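Local coordinates for peptidase S9 prolyl oligopeptidase catalytic domain-containing protein (PDB 4HXF) that probably works as a serine peptidase of the prolyl oligopeptidase family, assembling into a self-compartmentalizing hexamer that selects its substrates, at residues P64-S67 with K72-F75; I109-N112 with R117-A120. One frame throughout, in Å; residues are numbered along the deposited sequence.

Contacts 1 and 2 are equivalent hairpins on successive four-stranded blades of the beta-propeller, each joining the first two strands of its blade; their centres lie about 10 Å apart. Arg65 and Trp111 stitch the blades together: Trp111 NE1 donates to Arg65 O over 2.9 Å, and Arg65 NE reaches Ile109 O at 3.0 Å. Each bond thus uses a side-chain N-H against a backbone carbonyl of the other blade. A magnesium ion lies about 13 Å from the side chain of Ala74 in contact 1 and about 12 Å from that of Leu118 in contact 2. The inhibitor pocket belongs to the hydrolase part of the chain, and both contacts are structural packing of the propeller.

Contact 1: P64-S67 with K72-F75; sequences PRIS and KIAF
Ile73 reaches across to Pro64 and Ile66 in an antiparallel hairpin, the opening pair of strands of a WD40-like propeller blade. Ile73 carries CD1 across to the neighbouring strand because chi1 (-176°) turns CG1 away from the backbone N; CD1 lies 4.0 Å from Pro64 CB and 4.1 Å from Ile66 CG1. The two isoleucines, a non-hydrogen-bonded pair, cross obliquely. Branched aliphatic chains suit this buried face: Pro64 and Ile66 pack on strands 16-23 and 26-35 of the preceding blade, while Ile73 rests on Ala90 and Leu92. Arg65 and Ala74 occupy the other face as a hydrogen-bonded pair, with Arg65 N donating to Ala74 O and Ala74 N to Arg65 O, both at 2.8 Å. Ala74 is short enough for Trp111 of the next blade to rest against it, whereas the long Arg65 bends at chi2 (-69°) and turns away from strand 72-75. Its NH1 returns to Pro64 O at 2.8 Å, in the guanidinium plane but well above the carbonyl plane, and also makes a salt bridge with Asp19. At the turn, the small Ser67 accepts from Lys72 N through OG at 3.1 Å, and the same OG is bonded to Asp69 OD1. An alanine here has no OG, so Lys72 N is likely to be left without this acceptor's hold and the turn would probably be freer to shift. The Lys72 chain leads away, NZ bonding to Ser115 O, while its carbonyl O takes a nearly straight bond of 2.8 Å from Ser67 N.

Contact 2: I109-N112 with R117-A120; sequences IEWN and RLLA
Leu118 lays one methyl over the indole of Trp111: CD2 sits 3.8 Å from the centroid of the five-membered ring, 19° off its normal, a clear CH-pi contact. The two side chains come from a non-hydrogen-bonded antiparallel pair, and the broad, flat indole offers the leucine branch a surface that an aliphatic residue could not. A chi1 of -71° places Trp111 CG beside the backbone N, which sets the indole across Leu118. The ring also lies against Ser67 and Pro68, and NE1 bonds to Arg65 O, all from the preceding blade, so that its position is fixed from beyond the hairpin. Further along the same face, Ile109 CG2 meets Ala120 CB at 4.1 Å, the small alanine completing a buried apolar row.

Polar groups gather at the turn. Asn112 and Arg117 run side by side in the same direction, with Asn112 ND2 3.6 Å above one face of the guanidinium, toward its rim; the amide and guanidinium planes are 44° apart. Their backbones are tied by Asn112 N to Arg117 O, 2.9 Å and almost straight. A second shell holds both ends: Asn112 OD1 accepts from Asp114 N, forming an Asx turn, while Arg117 makes salt bridges through NE to Asp114 and through NH2 to Asp181. Arg117 also packs on Leu341 of the second subunit. On the face opposite Trp111, Glu110 and Leu119 form the hydrogen-bonded pair, Leu119 N to Glu110 O at 2.8 Å and Glu110 N to Leu119 O at 3.0 Å. Glu110 OE1 accepts a hydrogen bond from Trp178 N, and Leu119 packs on Trp178. The hairpin thus forms the first two antiparallel strands of a four-stranded blade packed between its neighbours, as in a beta-propeller.

Contact 1: P64-S67 with K72-F75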
# COMPACT_ATOMS: atom_id res chain seq x y z
N PRO A 64 11.78 29.40 13.18
CA PRO A 64 12.31 30.42 12.30
C PRO A 64 13.59 31.05 12.87
O PRO A 64 13.66 31.43 14.04
CB PRO A 64 11.21 31.50 12.26
CG PRO A 64 10.48 31.33 13.60
CD PRO A 64 10.53 29.85 13.83
N ARG A 65 14.64 31.15 12.02
CA ARG A 65 15.86 31.84 12.45
C ARG A 65 16.27 32.72 11.36
O ARG A 65 16.62 32.25 10.22
CB ARG A 65 16.99 30.79 12.66
CG ARG A 65 16.59 29.69 13.71
CD ARG A 65 16.53 30.35 15.12
NE ARG A 65 16.25 29.34 16.13
CZ ARG A 65 15.00 29.00 16.59
NH1 ARG A 65 13.90 29.66 16.16
NH2 ARG A 65 14.86 28.09 17.53
N ILE A 66 16.14 34.02 11.53
CA ILE A 66 16.52 34.97 10.53
C ILE A 66 18.03 35.20 10.48
O ILE A 66 18.69 35.43 11.50
CB ILE A 66 15.80 36.33 10.73
CG1 ILE A 66 14.28 36.05 10.79
CG2 ILE A 66 16.25 37.36 9.68
CD1 ILE A 66 13.48 37.35 11.21
N SER A 67 18.64 35.16 9.31
CA SER A 67 20.11 35.32 9.25
C SER A 67 20.50 36.77 9.69
O SER A 67 19.73 37.73 9.51
CB SER A 67 20.64 35.03 7.84
OG SER A 67 20.17 36.05 6.93
N LYS A 72 18.09 35.89 4.64
CA LYS A 72 17.60 34.52 4.62
C LYS A 72 16.97 34.12 5.93
O LYS A 72 17.22 34.73 6.94
CB LYS A 72 18.79 33.59 4.41
CG LYS A 72 19.45 33.83 3.09
CD LYS A 72 20.68 32.95 3.01
CE LYS A 72 21.85 33.50 3.80
NZ LYS A 72 23.14 32.89 3.23
N ILE A 73 16.16 33.11 5.87
CA ILE A 73 15.58 32.49 7.05
C ILE A 73 15.78 30.99 6.96
O ILE A 73 15.47 30.33 5.92
CB ILE A 73 14.11 32.89 7.23
CG1 ILE A 73 13.52 32.35 8.48
CG2 ILE A 73 13.28 32.53 6.00
CD1 ILE A 73 12.19 33.14 8.80
N ALA A 74 16.33 30.44 8.06
CA ALA A 74 16.40 29.01 8.25
C ALA A 74 15.17 28.59 9.04
O ALA A 74 14.64 29.35 9.85
CB ALA A 74 17.67 28.57 8.96
N PHE A 75 14.76 27.37 8.80
CA PHE A 75 13.67 26.76 9.53
C PHE A 75 13.67 25.31 9.50
O PHE A 75 14.40 24.73 8.69
CB PHE A 75 12.31 27.32 9.01
CG PHE A 75 11.98 27.01 7.57
CD1 PHE A 75 12.41 27.82 6.55
CD2 PHE A 75 11.25 25.87 7.22
CE1 PHE A 75 12.10 27.52 5.22
CE2 PHE A 75 10.98 25.57 5.93
CZ PHE A 75 11.37 26.39 4.91

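Contact 2: I109-N112 with R117-A120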
# COMPACT_ATOMS: atom_id res chain seq x y z
N ILE A 109 18.84 25.27 16.39
CA ILE A 109 19.61 25.82 15.26
C ILE A 109 19.86 27.29 15.49
O ILE A 109 18.96 27.98 15.93
CB ILE A 109 19.01 25.62 13.82
CG1 ILE A 109 17.50 25.96 13.77
CG2 ILE A 109 19.19 24.12 13.40
CD1 ILE A 109 16.98 26.01 12.33
N GLU A 110 21.06 27.76 15.22
CA GLU A 110 21.44 29.17 15.39
C GLU A 110 22.41 29.61 14.31
O GLU A 110 23.47 28.92 14.09
CB GLU A 110 22.16 29.37 16.79
CG GLU A 110 22.65 30.72 17.13
CD GLU A 110 23.66 30.89 18.36
OE1 GLU A 110 24.13 29.99 18.94
OE2 GLU A 110 24.01 32.03 18.61
N TRP A 111 22.16 30.78 13.71
CA TRP A 111 23.17 31.32 12.76
C TRP A 111 24.40 31.81 13.38
O TRP A 111 24.36 32.54 14.41
CB TRP A 111 22.57 32.49 12.00
CG TRP A 111 21.52 32.13 11.02
CD1 TRP A 111 20.16 32.27 11.14
CD2 TRP A 111 21.75 31.61 9.67
NE1 TRP A 111 19.52 31.88 9.97
CE2 TRP A 111 20.45 31.53 9.03
CE3 TRP A 111 22.86 31.23 8.96
CZ2 TRP A 111 20.27 31.03 7.75
CZ3 TRP A 111 22.69 30.77 7.65
CH2 TRP A 111 21.45 30.69 7.03
N ASN A 112 25.53 31.58 12.71
CA ASN A 112 26.75 32.34 12.90
C ASN A 112 26.54 33.75 12.37
O ASN A 112 25.70 34.00 11.45
CB ASN A 112 27.85 31.61 12.17
CG ASN A 112 29.26 32.21 12.38
OD1 ASN A 112 29.70 33.10 11.63
ND2 ASN A 112 29.92 31.79 13.46
N ARG A 117 26.95 29.78 8.19
CA ARG A 117 26.94 28.62 8.98
C ARG A 117 25.85 28.61 10.05
O ARG A 117 25.49 29.67 10.58
CB ARG A 117 28.31 28.41 9.67
CG ARG A 117 29.47 28.08 8.75
CD ARG A 117 30.79 28.15 9.52
NE ARG A 117 31.10 29.53 9.83
CZ ARG A 117 32.04 29.93 10.69
NH1 ARG A 117 32.77 29.06 11.33
NH2 ARG A 117 32.34 31.20 10.83
N LEU A 118 25.31 27.42 10.28
CA LEU A 118 24.38 27.16 11.39
C LEU A 118 25.14 26.33 12.41
O LEU A 118 25.98 25.50 12.08
CB LEU A 118 23.15 26.36 10.94
CG LEU A 118 22.24 27.11 10.05
CD1 LEU A 118 21.11 26.17 9.54
CD2 LEU A 118 21.50 28.25 10.86
N LEU A 119 24.88 26.56 13.70
CA LEU A 119 25.17 25.56 14.72
C LEU A 119 23.94 24.80 15.04
O LEU A 119 22.93 25.43 15.41
CB LEU A 119 25.69 26.24 15.98
CG LEU A 119 25.92 25.36 17.24
CD1 LEU A 119 26.95 24.24 16.95
CD2 LEU A 119 26.23 26.18 18.51
N ALA A 120 23.95 23.48 14.92
CA ALA A 120 22.82 22.62 15.34
C ALA A 120 23.28 21.82 16.52
O ALA A 120 24.35 21.17 16.51
CB ALA A 120 22.41 21.72 14.20